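Long-range contact in putative mandelate racemase (Bordetella bronchiseptica, PDB 3OZY), which is of unknown function but, as a magnesium-binding member of the enolase superfamily, probably abstracts a proton beside the carboxylate of an acid-sugar substrate: residues A[145-157]-A[181-193]. Sequence-based numbering, arbitrary orientation.
Sequences SIYWDLTPDQAAD and DAANLRAMRQRVG. With ACY (acetic acid), chain H; ACY (acetic acid), chain I.
N184 crosses the proline ring of P152 at about a right angle, its OD1 3.1 Å from CA of P152; a water links that oxygen to L150 O. CA of P152 lies 4.0 Å from CA of N184, and CB of P152 is 3.8 Å from CB of A187. The small side chains of A155, A156 and A187 let the axes of segments 152-157 and 181-192 approach to 7.8 Å. A155 rests on SD of M188, whose bent chain brings CE tip to tip with CD1 of I146, 3.8 Å away.

Farther along the helix pair R191, in one of its two conformers, grips D157 end-on, NH1 and NH2 converging on the single oxygen OD1. The bond from NH1 to OD1 of D157 is the shorter at 2.8 Å and takes the anti lone pair; NH2 reaches the same atom from above the carboxylate plane. In that conformer CG is anti to the backbone N (chi1 -178°), and bends at chi2 and chi3 lay one guanidinium face over CB of A156. A second water joins NH2 to D153.

A capping box between T151 and Q154 sets the helix start, and L159 extends the packing beside M188. The segments cross at -44°. Strand 139-146, helix 152-164, strand 169-173 and helix 178-192 follow in chain order, the strands paired in parallel: successive beta-alpha units of the barrel characteristic of the enolase superfamily.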
ATOM      1  N   SER A 145       5.863 -10.857  22.898  1.00  7.16           N
ATOM      2  CA  SER A 145       5.438 -12.247  22.730  1.00  7.06           C
ATOM      3  C   SER A 145       6.631 -13.117  23.111  1.00  7.52           C
ATOM      4  O   SER A 145       7.729 -12.611  23.339  1.00  8.78           O
ATOM      5  CB  SER A 145       5.122 -12.552  21.262  1.00  6.60           C
ATOM      6  OG  SER A 145       3.953 -11.885  20.818  1.00  7.59           O
ATOM      7  N   ILE A 146       6.401 -14.423  23.158  1.00  7.07           N
ATOM      8  CA  ILE A 146       7.445 -15.441  23.254  1.00  7.37           C
ATOM      9  C   ILE A 146       7.844 -15.746  21.812  1.00  7.77           C
ATOM     10  O   ILE A 146       6.990 -16.113  20.994  1.00  7.75           O
ATOM     11  CB  ILE A 146       6.897 -16.693  23.952  1.00  7.18           C
ATOM     12  CG1 ILE A 146       6.461 -16.331  25.375  1.00  9.05           C
ATOM     13  CG2 ILE A 146       7.936 -17.814  23.951  1.00  8.21           C
ATOM     14  CD1 ILE A 146       5.624 -17.386  26.071  1.00 12.98           C
ATOM     15  N   TYR A 147       9.113 -15.533  21.476  1.00  7.43           N
ATOM     16  CA  TYR A 147       9.562 -15.580  20.086  1.00  6.97           C
ATOM     17  C   TYR A 147      10.145 -16.940  19.678  1.00  7.04           C
ATOM     18  O   TYR A 147      10.078 -17.912  20.441  1.00  8.23           O
ATOM     19  CB  TYR A 147      10.529 -14.412  19.790  1.00  6.76           C
ATOM     20  CG  TYR A 147       9.792 -13.117  19.478  1.00  6.95           C
ATOM     21  CD1 TYR A 147       9.142 -12.404  20.479  1.00  7.79           C
ATOM     22  CD2 TYR A 147       9.728 -12.619  18.180  1.00  7.73           C
ATOM     23  CE1 TYR A 147       8.445 -11.224  20.201  1.00  8.19           C
ATOM     24  CE2 TYR A 147       9.036 -11.441  17.894  1.00  7.64           C
ATOM     25  CZ  TYR A 147       8.400 -10.751  18.908  1.00  7.50           C
ATOM     26  OH  TYR A 147       7.711  -9.583  18.634  1.00  9.35           O
ATOM     27  N   TRP A 148      10.682 -17.013  18.465  1.00  8.02           N
ATOM     28  CA  TRP A 148      11.330 -18.218  17.966  1.00  8.56           C
ATOM     29  C   TRP A 148      12.592 -18.535  18.772  1.00  9.89           C
ATOM     30  O   TRP A 148      12.952 -17.807  19.695  1.00 10.00           O
ATOM     31  CB  TRP A 148      11.722 -18.023  16.502  1.00  8.06           C
ATOM     32  CG  TRP A 148      10.571 -17.944  15.523  1.00  9.51           C
ATOM     33  CD1 TRP A 148       9.239 -18.121  15.777  1.00  9.45           C
ATOM     34  CD2 TRP A 148      10.689 -17.691  14.129  1.00  9.08           C
ATOM     35  NE1 TRP A 148       8.515 -17.971  14.607  1.00  8.82           N
ATOM     36  CE2 TRP A 148       9.388 -17.709  13.583  1.00  9.15           C
ATOM     37  CE3 TRP A 148      11.775 -17.438  13.286  1.00  9.25           C
ATOM     38  CZ2 TRP A 148       9.146 -17.497  12.227  1.00  9.13           C
ATOM     39  CZ3 TRP A 148      11.536 -17.220  11.944  1.00 10.00           C
ATOM     40  CH2 TRP A 148      10.234 -17.257  11.424  1.00  9.44           C
ATOM     41  N   ASP A 149      13.255 -19.632  18.412  1.00 10.21           N
ATOM     42  CA  ASP A 149      14.563 -19.988  18.973  1.00  9.90           C
ATOM     43  C   ASP A 149      14.519 -20.487  20.419  1.00 10.66           C
ATOM     44  O   ASP A 149      15.502 -20.359  21.152  1.00 10.96           O
ATOM     45  CB  ASP A 149      15.547 -18.816  18.836  1.00 12.71           C
ATOM     46  CG  ASP A 149      15.655 -18.316  17.406  1.00 12.20           C
ATOM     47  OD1 ASP A 149      16.083 -19.089  16.532  1.00 13.37           O
ATOM     48  OD2 ASP A 149      15.290 -17.148  17.149  1.00 13.59           O
ATOM     49  N   LEU A 150      13.396 -21.068  20.827  1.00  9.67           N
ATOM     50  CA  LEU A 150      13.276 -21.654  22.159  1.00  9.84           C
ATOM     51  C   LEU A 150      12.968 -23.140  22.084  1.00 11.20           C
ATOM     52  O   LEU A 150      12.340 -23.605  21.133  1.00 11.86           O
ATOM     53  CB  LEU A 150      12.150 -20.974  22.939  1.00  9.34           C
ATOM     54  CG  LEU A 150      12.278 -19.467  23.151  1.00  9.76           C
ATOM     55  CD1 LEU A 150      11.113 -18.975  23.967  1.00 11.42           C
ATOM     56  CD2 LEU A 150      13.584 -19.111  23.850  1.00 11.06           C
ATOM     57  N   THR A 151      13.396 -23.883  23.099  1.00  9.77           N
ATOM     58  CA  THR A 151      12.955 -25.263  23.290  1.00  9.71           C
ATOM     59  C   THR A 151      11.590 -25.256  23.974  1.00 10.19           C
ATOM     60  O   THR A 151      11.160 -24.233  24.491  1.00 10.03           O
ATOM     61  CB  THR A 151      13.907 -26.010  24.213  1.00  9.65           C
ATOM     62  OG1 THR A 151      13.860 -25.398  25.506  1.00 11.21           O
ATOM     63  CG2 THR A 151      15.327 -25.973  23.669  1.00 12.43           C
ATOM     64  N   PRO A 152      10.913 -26.412  24.022  1.00 10.40           N
ATOM     65  CA  PRO A 152       9.604 -26.407  24.690  1.00 11.63           C
ATOM     66  C   PRO A 152       9.665 -26.012  26.170  1.00  9.60           C
ATOM     67  O   PRO A 152       8.828 -25.239  26.643  1.00 10.95           O
ATOM     68  CB  PRO A 152       9.107 -27.847  24.501  1.00 12.58           C
ATOM     69  CG  PRO A 152       9.780 -28.292  23.216  1.00 12.48           C
ATOM     70  CD  PRO A 152      11.156 -27.657  23.270  1.00 11.05           C
ATOM     71  N   ASP A 153      10.644 -26.534  26.907  1.00 10.50           N
ATOM     72  CA  ASP A 153      10.762 -26.169  28.316  1.00 11.98           C
ATOM     73  C   ASP A 153      11.023 -24.682  28.484  1.00  8.82           C
ATOM     74  O   ASP A 153      10.528 -24.067  29.421  1.00 10.32           O
ATOM     75  CB  ASP A 153      11.877 -26.961  29.010  1.00 12.53           C
ATOM     76  CG  ASP A 153      11.508 -28.414  29.240  1.00 21.53           C
ATOM     77  OD1 ASP A 153      10.299 -28.743  29.228  1.00 21.61           O
ATOM     78  OD2 ASP A 153      12.438 -29.223  29.444  1.00 26.18           O
ATOM     79  N   GLN A 154      11.821 -24.115  27.583  1.00 10.55           N
ATOM     80  CA  GLN A 154      12.124 -22.687  27.637  1.00  9.61           C
ATOM     81  C   GLN A 154      10.896 -21.833  27.321  1.00  9.66           C
ATOM     82  O   GLN A 154      10.673 -20.807  27.953  1.00  9.57           O
ATOM     83  CB  GLN A 154      13.265 -22.348  26.680  1.00  9.52           C
ATOM     84  CG  GLN A 154      14.592 -22.962  27.107  1.00  8.27           C
ATOM     85  CD  GLN A 154      15.602 -22.982  25.992  1.00 10.02           C
ATOM     86  OE1 GLN A 154      15.362 -22.451  24.908  1.00  9.41           O
ATOM     87  NE2 GLN A 154      16.759 -23.599  26.245  1.00 10.10           N
ATOM     88  N   ALA A 155      10.105 -22.259  26.342  1.00  9.25           N
ATOM     89  CA  ALA A 155       8.870 -21.549  26.011  1.00  9.35           C
ATOM     90  C   ALA A 155       7.920 -21.586  27.205  1.00  7.92           C
ATOM     91  O   ALA A 155       7.303 -20.583  27.563  1.00  9.10           O
ATOM     92  CB  ALA A 155       8.214 -22.155  24.766  1.00 10.22           C
ATOM     93  N   ALA A 156       7.823 -22.748  27.848  1.00  9.20           N
ATOM     94  CA  ALA A 156       6.996 -22.882  29.038  1.00  9.80           C
ATOM     95  C   ALA A 156       7.517 -22.015  30.183  1.00  9.50           C
ATOM     96  O   ALA A 156       6.740 -21.367  30.876  1.00  9.74           O
ATOM     97  CB  ALA A 156       6.887 -24.352  29.464  1.00 10.11           C
ATOM     98  N   ASP A 157       8.836 -22.003  30.373  1.00  9.73           N
ATOM     99  CA  ASP A 157       9.457 -21.164  31.402  1.00 10.94           C
ATOM    100  C   ASP A 157       9.131 -19.696  31.160  1.00  9.74           C
ATOM    101  O   ASP A 157       8.778 -18.966  32.084  1.00 10.88           O
ATOM    102  CB  ASP A 157      10.983 -21.322  31.403  1.00 10.73           C
ATOM    103  CG  ASP A 157      11.454 -22.610  32.061  1.00 14.88           C
ATOM    104  OD1 ASP A 157      10.662 -23.280  32.763  1.00 13.99           O
ATOM    105  OD2 ASP A 157      12.641 -22.949  31.867  1.00 14.87           O
ATOM    106  N   ASP A 181       6.986 -25.742  17.043  1.00 11.47           N
ATOM    107  CA  ASP A 181       5.922 -24.852  17.506  1.00 10.40           C
ATOM    108  C   ASP A 181       4.900 -25.648  18.303  1.00  9.76           C
ATOM    109  O   ASP A 181       4.460 -25.221  19.375  1.00 10.61           O
ATOM    110  CB  ASP A 181       5.216 -24.183  16.322  1.00 11.00           C
ATOM    111  CG  ASP A 181       6.127 -23.267  15.524  1.00 11.54           C
ATOM    112  OD1 ASP A 181       7.050 -22.648  16.107  1.00 10.97           O
ATOM    113  OD2 ASP A 181       5.910 -23.137  14.300  1.00 11.88           O
ATOM    114  N   ALA A 182       4.518 -26.811  17.774  1.00 10.36           N
ATOM    115  CA  ALA A 182       3.549 -27.661  18.455  1.00 12.46           C
ATOM    116  C   ALA A 182       4.074 -28.135  19.800  1.00 12.09           C
ATOM    117  O   ALA A 182       3.353 -28.143  20.794  1.00 11.58           O
ATOM    118  CB  ALA A 182       3.166 -28.859  17.583  1.00 12.48           C
ATOM    119  N   ALA A 183       5.341 -28.534  19.834  1.00 10.86           N
ATOM    120  CA  ALA A 183       5.920 -29.016  21.082  1.00 12.95           C
ATOM    121  C   ALA A 183       5.967 -27.890  22.114  1.00  9.05           C
ATOM    122  O   ALA A 183       5.694 -28.105  23.290  1.00 10.79           O
ATOM    123  CB  ALA A 183       7.308 -29.594  20.843  1.00 13.32           C
ATOM    124  N   ASN A 184       6.296 -26.681  21.661  1.00  9.34           N
ATOM    125  CA  ASN A 184       6.315 -25.520  22.545  1.00 10.42           C
ATOM    126  C   ASN A 184       4.938 -25.261  23.146  1.00 10.89           C
ATOM    127  O   ASN A 184       4.790 -25.057  24.350  1.00 11.82           O
ATOM    128  CB  ASN A 184       6.791 -24.277  21.795  1.00 11.56           C
ATOM    129  CG  ASN A 184       8.254 -24.333  21.447  1.00 11.63           C
ATOM    130  OD1 ASN A 184       8.964 -25.264  21.827  1.00 12.37           O
ATOM    131  ND2 ASN A 184       8.726 -23.314  20.729  1.00 14.52           N
ATOM    132  N   LEU A 185       3.918 -25.263  22.292  0.57 11.50           N
ATOM    133  CA  LEU A 185       2.549 -25.026  22.748  0.57 11.21           C
ATOM    134  C   LEU A 185       2.082 -26.076  23.739  0.57 11.71           C
ATOM    135  O   LEU A 185       1.454 -25.756  24.748  0.57 12.35           O
ATOM    136  CB  LEU A 185       1.583 -24.997  21.566  0.57 12.21           C
ATOM    137  CG  LEU A 185       1.549 -23.715  20.751  0.57 11.26           C
ATOM    138  CD1 LEU A 185       0.736 -23.957  19.498  0.57 11.74           C
ATOM    139  CD2 LEU A 185       0.966 -22.567  21.568  0.57  9.81           C
ATOM    140  N   ARG A 186       2.375 -27.338  23.448  1.00 11.11           N
ATOM    141  CA  ARG A 186       1.969 -28.401  24.353  1.00 12.92           C
ATOM    142  C   ARG A 186       2.631 -28.220  25.724  1.00 11.78           C
ATOM    143  O   ARG A 186       1.986 -28.378  26.751  1.00 12.95           O
ATOM    144  CB  ARG A 186       2.259 -29.788  23.768  1.00 13.69           C
ATOM    145  CG  ARG A 186       1.396 -30.125  22.554  1.00 18.81           C
ATOM    146  CD  ARG A 186       1.543 -31.582  22.157  1.00 22.36           C
ATOM    147  NE  ARG A 186       1.182 -31.815  20.761  1.00 30.10           N
ATOM    148  CZ  ARG A 186       2.070 -31.911  19.774  1.00 24.50           C
ATOM    149  NH1 ARG A 186       3.368 -31.791  20.033  1.00 26.27           N
ATOM    150  NH2 ARG A 186       1.666 -32.122  18.532  1.00 30.49           N
ATOM    151  N   ALA A 187       3.914 -27.866  25.736  1.00 10.79           N
ATOM    152  CA  ALA A 187       4.622 -27.673  27.000  1.00 11.82           C
ATOM    153  C   ALA A 187       4.077 -26.459  27.747  1.00 10.63           C
ATOM    154  O   ALA A 187       3.914 -26.482  28.965  1.00 11.94           O
ATOM    155  CB  ALA A 187       6.118 -27.522  26.753  1.00 13.15           C
ATOM    156  N   MET A 188       3.806 -25.386  27.005  1.00 10.40           N
ATOM    157  CA  MET A 188       3.239 -24.176  27.588  1.00  9.25           C
ATOM    158  C   MET A 188       1.899 -24.431  28.274  1.00  9.58           C
ATOM    159  O   MET A 188       1.691 -24.031  29.413  1.00 10.57           O
ATOM    160  CB  MET A 188       3.100 -23.081  26.527  1.00  9.64           C
ATOM    161  CG  MET A 188       4.440 -22.485  26.103  1.00 10.60           C
ATOM    162  SD  MET A 188       4.337 -21.623  24.520  1.00 10.66           S
ATOM    163  CE  MET A 188       3.303 -20.240  24.966  1.00 14.31           C
ATOM    164  N   ARG A 189       0.991 -25.109  27.575  1.00  9.95           N
ATOM    165  CA  ARG A 189      -0.327 -25.393  28.133  1.00 11.58           C
ATOM    166  C   ARG A 189      -0.233 -26.278  29.375  1.00 11.98           C
ATOM    167  O   ARG A 189      -0.917 -26.043  30.371  1.00 11.76           O
ATOM    168  CB  ARG A 189      -1.229 -26.036  27.077  1.00 11.46           C
ATOM    169  CG  ARG A 189      -2.572 -26.503  27.614  1.00 10.99           C
ATOM    170  CD  ARG A 189      -3.384 -25.361  28.199  1.00 10.26           C
ATOM    171  NE  ARG A 189      -3.869 -24.468  27.150  1.00  8.44           N
ATOM    172  CZ  ARG A 189      -4.176 -23.188  27.329  1.00  9.29           C
ATOM    173  NH1 ARG A 189      -4.046 -22.620  28.524  1.00 10.22           N
ATOM    174  NH2 ARG A 189      -4.626 -22.471  26.307  1.00 10.04           N
ATOM    175  N   GLN A 190       0.624 -27.290  29.318  1.00 11.67           N
ATOM    176  CA  GLN A 190       0.792 -28.176  30.465  1.00 12.99           C
ATOM    177  C   GLN A 190       1.300 -27.406  31.681  1.00 15.19           C
ATOM    178  O   GLN A 190       0.875 -27.646  32.810  1.00 14.28           O
ATOM    179  CB  GLN A 190       1.748 -29.313  30.119  1.00 16.17           C
ATOM    180  CG  GLN A 190       1.898 -30.337  31.231  1.00 22.70           C
ATOM    181  CD  GLN A 190       2.711 -31.544  30.804  1.00 52.27           C
ATOM    182  OE1 GLN A 190       3.680 -31.418  30.054  1.00 56.27           O
ATOM    183  NE2 GLN A 190       2.321 -32.720  31.281  1.00 59.28           N
ATOM    184  N   ARG A 191       2.209 -26.469  31.444  0.58 13.09           N
ATOM    185  CA  ARG A 191       2.816 -25.712  32.532  0.58 13.11           C
ATOM    186  C   ARG A 191       1.821 -24.792  33.247  0.58 13.62           C
ATOM    187  O   ARG A 191       1.781 -24.746  34.478  0.58 15.51           O
ATOM    188  CB  ARG A 191       4.013 -24.904  32.014  0.58 13.45           C
ATOM    189  CG  ARG A 191       4.746 -24.104  33.088  0.58 12.63           C
ATOM    190  CD  ARG A 191       5.583 -25.005  33.995  0.58 13.60           C
ATOM    191  NE  ARG A 191       6.694 -25.603  33.269  0.58 14.84           N
ATOM    192  CZ  ARG A 191       7.840 -24.976  33.021  0.58 12.87           C
ATOM    193  NH1 ARG A 191       8.023 -23.738  33.454  0.58 13.70           N
ATOM    194  NH2 ARG A 191       8.797 -25.583  32.339  0.58 14.59           N
ATOM    195  N   VAL A 192       1.008 -24.063  32.484  1.00 13.10           N
ATOM    196  CA  VAL A 192       0.153 -23.042  33.084  1.00 13.21           C
ATOM    197  C   VAL A 192      -1.284 -23.453  33.389  1.00 12.19           C
ATOM    198  O   VAL A 192      -1.972 -22.775  34.152  1.00 15.70           O
ATOM    199  CB  VAL A 192       0.152 -21.731  32.257  1.00 13.39           C
ATOM    200  CG1 VAL A 192       1.570 -21.205  32.130  1.00 17.80           C
ATOM    201  CG2 VAL A 192      -0.488 -21.945  30.888  1.00 12.72           C
ATOM    202  N   GLY A 193      -1.737 -24.547  32.791  1.00 14.92           N
ATOM    203  CA  GLY A 193      -3.103 -24.987  32.981  1.00 15.89           C
ATOM    204  C   GLY A 193      -4.080 -24.222  32.108  1.00 16.60           C
ATOM    205  O   GLY A 193      -3.683 -23.459  31.221  1.00 15.30           O
TER
HETATM  206  C   ACY H 395      11.577 -22.082  16.088  1.00 15.38           C
HETATM  207  O   ACY H 395      11.314 -21.964  14.870  1.00 20.51           O
HETATM  208  OXT ACY H 395      12.691 -21.794  16.573  1.00 13.93           O
HETATM  209  CH3 ACY H 395      10.509 -22.603  17.007  1.00 18.45           C
HETATM  210  C   ACY I 396       7.050  -8.971  15.149  1.00 11.67           C
HETATM  211  O   ACY I 396       6.690 -10.122  14.843  1.00 12.37           O
HETATM  212  OXT ACY I 396       7.477  -8.662  16.282  1.00 13.89           O
HETATM  213  CH3 ACY I 396       6.989  -7.887  14.114  1.00 18.45           C
HETATM  214  O   HOH W   1      11.015 -25.864  20.169  1.00 21.12           O
HETATM  215  O   HOH W   2       8.127 -27.739  30.702  1.00 28.56           O